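Local coordinates for membrane-bound protease PH1510 (Pyrococcus horikoshii, PDB 3BPP), which is a membrane-bound serine protease that cleaves substrates preferentially near hydrophobic or aromatic residues and can degrade a stomatin homolog in vitro, at residues Y11-K16 / R206-S211. The protein carries 1 engineered substitution. Numbering follows the deposited sequence.
Sequences YVAQIK and RYLAPS
Val12 and Tyr207 sit abreast where the last strand of the chain, 204-207, joins strand 9-16 in the parallel sheet of the N-terminal, ClpP/crotonase-like protease domain. Two backbone bonds set the register: Val12 N donates to Arg206 O (2.8 Å), and Leu208 N gives Val12 O a nearly straight bond (2.7 Å, 177° at the hydrogen).

Tyr11 and Arg206 share one face of the sheet, and the arginine can be followed outward along the tyrosine. Its CB rests over one face of the ring, 4.2 Å from the centroid, in a CH-pi contact. With chi1 at -81°, CG stands anti to the carbonyl carbon, and the extended chain from there keeps pace with the ring: CD comes within 4.1 Å of Tyr11 CE1 and still closer to OH. NE and CZ pass near that same oxygen, and NH2 lies 3.3 Å from Tyr11 OH, the guanidinium plane turned 66° from the ring. The long aliphatic stem of arginine suits this place because it can lie along an aromatic ring while its charged end reaches past the ring's rim. Leu208 adds a branched apolar group beside the same ring, its CG at the edge, while helix 21-36 packs against Tyr11 through Ala34.

On the other face, beta-branched Val12 suits a strand and brings CB and CG1 obliquely against the Tyr207 ring, CB lying 3.6 Å from Tyr207 CD1. Ile175 of helix 175-181 touches both residues. The phenol reaches the dimer interface, where Tyr207 OH hydrogen-bonds to Tyr207 OH of the second subunit; the backbone at Arg206 pairs with an antiparallel strand of that subunit, continuing the sheet.

Beyond Leu208 the chains diverge toward Pro210, and one water bridges the gap, accepting from Gln14 N and donating to Leu208 O at 2.7 Å.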
ATOM      1  N   TYR A  11       5.407  10.583   7.904  1.00 37.71           N
ATOM      2  CA  TYR A  11       4.761  11.167   6.739  1.00 33.78           C
ATOM      3  C   TYR A  11       5.018  10.315   5.494  1.00 34.22           C
ATOM      4  O   TYR A  11       5.998   9.595   5.427  1.00 37.46           O
ATOM      5  CB  TYR A  11       5.189  12.615   6.542  1.00 41.28           C
ATOM      6  CG  TYR A  11       4.466  13.578   7.467  1.00 44.57           C
ATOM      7  CD1 TYR A  11       3.399  14.337   7.007  1.00 43.82           C
ATOM      8  CD2 TYR A  11       4.842  13.710   8.804  1.00 48.31           C
ATOM      9  CE1 TYR A  11       2.734  15.213   7.842  1.00 51.01           C
ATOM     10  CE2 TYR A  11       4.177  14.582   9.657  1.00 51.84           C
ATOM     11  CZ  TYR A  11       3.129  15.334   9.168  1.00 53.82           C
ATOM     12  OH  TYR A  11       2.465  16.209   9.999  1.00 54.28           O
ATOM     13  N   VAL A  12       4.103  10.356   4.534  1.00 30.15           N
ATOM     14  CA  VAL A  12       4.318   9.651   3.299  1.00 27.35           C
ATOM     15  C   VAL A  12       3.953  10.584   2.184  1.00 30.86           C
ATOM     16  O   VAL A  12       2.946  11.281   2.271  1.00 41.05           O
ATOM     17  CB  VAL A  12       3.501   8.303   3.172  1.00 28.43           C
ATOM     18  CG1 VAL A  12       3.655   7.749   1.797  1.00 15.11           C
ATOM     19  CG2 VAL A  12       3.924   7.267   4.226  1.00 20.83           C
ATOM     20  N   ALA A  13       4.793  10.593   1.149  1.00 29.40           N
ATOM     21  CA  ALA A  13       4.614  11.432  -0.027  1.00 34.16           C
ATOM     22  C   ALA A  13       5.115  10.676  -1.260  1.00 30.81           C
ATOM     23  O   ALA A  13       5.907   9.725  -1.139  1.00 34.51           O
ATOM     24  CB  ALA A  13       5.368  12.775   0.161  1.00 28.89           C
ATOM     25  N   GLN A  14       4.645  11.068  -2.437  1.00 35.26           N
ATOM     26  CA  GLN A  14       5.112  10.451  -3.687  1.00 37.45           C
ATOM     27  C   GLN A  14       5.952  11.418  -4.499  1.00 34.59           C
ATOM     28  O   GLN A  14       5.678  12.612  -4.508  1.00 35.29           O
ATOM     29  CB  GLN A  14       3.960   9.963  -4.564  1.00 23.05           C
ATOM     30  CG  GLN A  14       2.956   9.030  -3.871  1.00 55.18           C
ATOM     31  CD  GLN A  14       1.639   9.716  -3.492  1.00 51.91           C
ATOM     32  OE1 GLN A  14       0.878  10.144  -4.363  1.00 52.78           O
ATOM     33  NE2 GLN A  14       1.362   9.801  -2.189  1.00 59.90           N
ATOM     34  N   ILE A  15       6.972  10.896  -5.178  1.00 30.16           N
ATOM     35  CA  ILE A  15       7.724  11.663  -6.187  1.00 33.01           C
ATOM     36  C   ILE A  15       7.823  10.788  -7.437  1.00 22.31           C
ATOM     37  O   ILE A  15       8.295   9.672  -7.378  1.00 34.00           O
ATOM     38  CB  ILE A  15       9.143  12.081  -5.680  1.00 32.24           C
ATOM     39  CG1 ILE A  15       9.048  12.981  -4.444  1.00 27.90           C
ATOM     40  CG2 ILE A  15       9.970  12.705  -6.828  1.00 36.60           C
ATOM     41  CD1 ILE A  15       9.192  14.441  -4.720  1.00 30.44           C
ATOM     42  N   LYS A  16       7.308  11.266  -8.549  1.00 26.56           N
ATOM     43  CA  LYS A  16       7.254  10.455  -9.755  1.00 40.14           C
ATOM     44  C   LYS A  16       7.761  11.285 -10.902  1.00 38.46           C
ATOM     45  O   LYS A  16       7.710  12.514 -10.831  1.00 37.52           O
ATOM     46  CB  LYS A  16       5.820   9.998 -10.053  1.00 37.79           C
ATOM     47  CG  LYS A  16       5.364   8.788  -9.285  1.00 48.89           C
ATOM     48  CD  LYS A  16       3.844   8.545  -9.457  1.00 58.59           C
ATOM     49  CE  LYS A  16       3.353   7.346  -8.626  1.00 57.62           C
ATOM     50  NZ  LYS A  16       3.620   7.513  -7.160  1.00 55.80           N
ATOM     51  N   ARG A 206       0.651   9.944   8.199  1.00 33.86           N
ATOM     52  CA  ARG A 206      -0.008  10.987   7.462  1.00 33.56           C
ATOM     53  C   ARG A 206       0.481  10.935   6.031  1.00 40.05           C
ATOM     54  O   ARG A 206       1.686  10.880   5.792  1.00 43.61           O
ATOM     55  CB  ARG A 206       0.214  12.366   8.095  1.00 45.64           C
ATOM     56  CG  ARG A 206      -0.724  12.642   9.268  1.00 62.75           C
ATOM     57  CD  ARG A 206      -0.773  14.126   9.644  1.00 75.84           C
ATOM     58  NE  ARG A 206      -1.062  14.306  11.074  1.00 86.03           N
ATOM     59  CZ  ARG A 206      -0.968  15.458  11.743  1.00 84.39           C
ATOM     60  NH1 ARG A 206      -1.252  15.491  13.042  1.00 81.61           N
ATOM     61  NH2 ARG A 206      -0.592  16.571  11.126  1.00 79.97           N
ATOM     62  N   TYR A 207      -0.478  10.946   5.102  1.00 41.63           N
ATOM     63  CA  TYR A 207      -0.233  10.939   3.672  1.00 35.05           C
ATOM     64  C   TYR A 207      -0.391  12.291   3.084  1.00 42.15           C
ATOM     65  O   TYR A 207      -1.460  12.895   3.187  1.00 42.11           O
ATOM     66  CB  TYR A 207      -1.201  10.020   2.945  1.00 26.00           C
ATOM     67  CG  TYR A 207      -0.968   8.562   3.226  1.00 28.57           C
ATOM     68  CD1 TYR A 207       0.027   7.845   2.536  1.00 29.38           C
ATOM     69  CD2 TYR A 207      -1.725   7.890   4.191  1.00 31.93           C
ATOM     70  CE1 TYR A 207       0.259   6.494   2.811  1.00 27.89           C
ATOM     71  CE2 TYR A 207      -1.513   6.518   4.471  1.00 35.46           C
ATOM     72  CZ  TYR A 207      -0.512   5.833   3.783  1.00 33.99           C
ATOM     73  OH  TYR A 207      -0.308   4.494   4.041  1.00 32.03           O
ATOM     74  N   LEU A 208       0.661  12.734   2.400  1.00 41.21           N
ATOM     75  CA  LEU A 208       0.630  14.001   1.693  1.00 34.65           C
ATOM     76  C   LEU A 208       0.369  13.825   0.218  1.00 32.76           C
ATOM     77  O   LEU A 208       0.966  12.976  -0.424  1.00 44.00           O
ATOM     78  CB  LEU A 208       1.949  14.728   1.888  1.00 40.34           C
ATOM     79  CG  LEU A 208       2.367  14.905   3.332  1.00 25.76           C
ATOM     80  CD1 LEU A 208       3.871  15.303   3.433  1.00 41.51           C
ATOM     81  CD2 LEU A 208       1.490  15.909   3.996  1.00 28.50           C
ATOM     82  N   ALA A 209      -0.524  14.650  -0.317  1.00 39.80           N
ATOM     83  CA  ALA A 209      -0.870  14.627  -1.729  1.00 29.76           C
ATOM     84  C   ALA A 209      -0.065  15.654  -2.536  1.00 41.14           C
ATOM     85  O   ALA A 209       0.359  16.689  -1.993  1.00 47.09           O
ATOM     86  CB  ALA A 209      -2.370  14.876  -1.897  1.00 41.11           C
ATOM     87  N   PRO A 210       0.168  15.372  -3.837  1.00 37.81           N
ATOM     88  CA  PRO A 210       0.737  16.413  -4.688  1.00 41.39           C
ATOM     89  C   PRO A 210      -0.158  17.663  -4.634  1.00 58.93           C
ATOM     90  O   PRO A 210      -1.219  17.627  -4.004  1.00 64.68           O
ATOM     91  CB  PRO A 210       0.675  15.796  -6.086  1.00 44.94           C
ATOM     92  CG  PRO A 210       0.634  14.317  -5.869  1.00 46.95           C
ATOM     93  CD  PRO A 210      -0.060  14.107  -4.556  1.00 37.43           C
ATOM     94  N   SER A 211       0.269  18.761  -5.255  1.00 61.37           N
ATOM     95  CA  SER A 211      -0.622  19.909  -5.465  1.00 57.08           C
ATOM     96  C   SER A 211      -1.146  19.890  -6.892  1.00 62.11           C
ATOM     97  O   SER A 211      -0.828  18.975  -7.670  1.00 61.89           O
ATOM     98  CB  SER A 211       0.088  21.226  -5.168  1.00 58.79           C
ATOM     99  OG  SER A 211       1.181  21.410  -6.052  1.00 61.09           O
TER
HETATM  100  O   HOH W   1       2.978  13.379  -2.231  1.00 38.77           O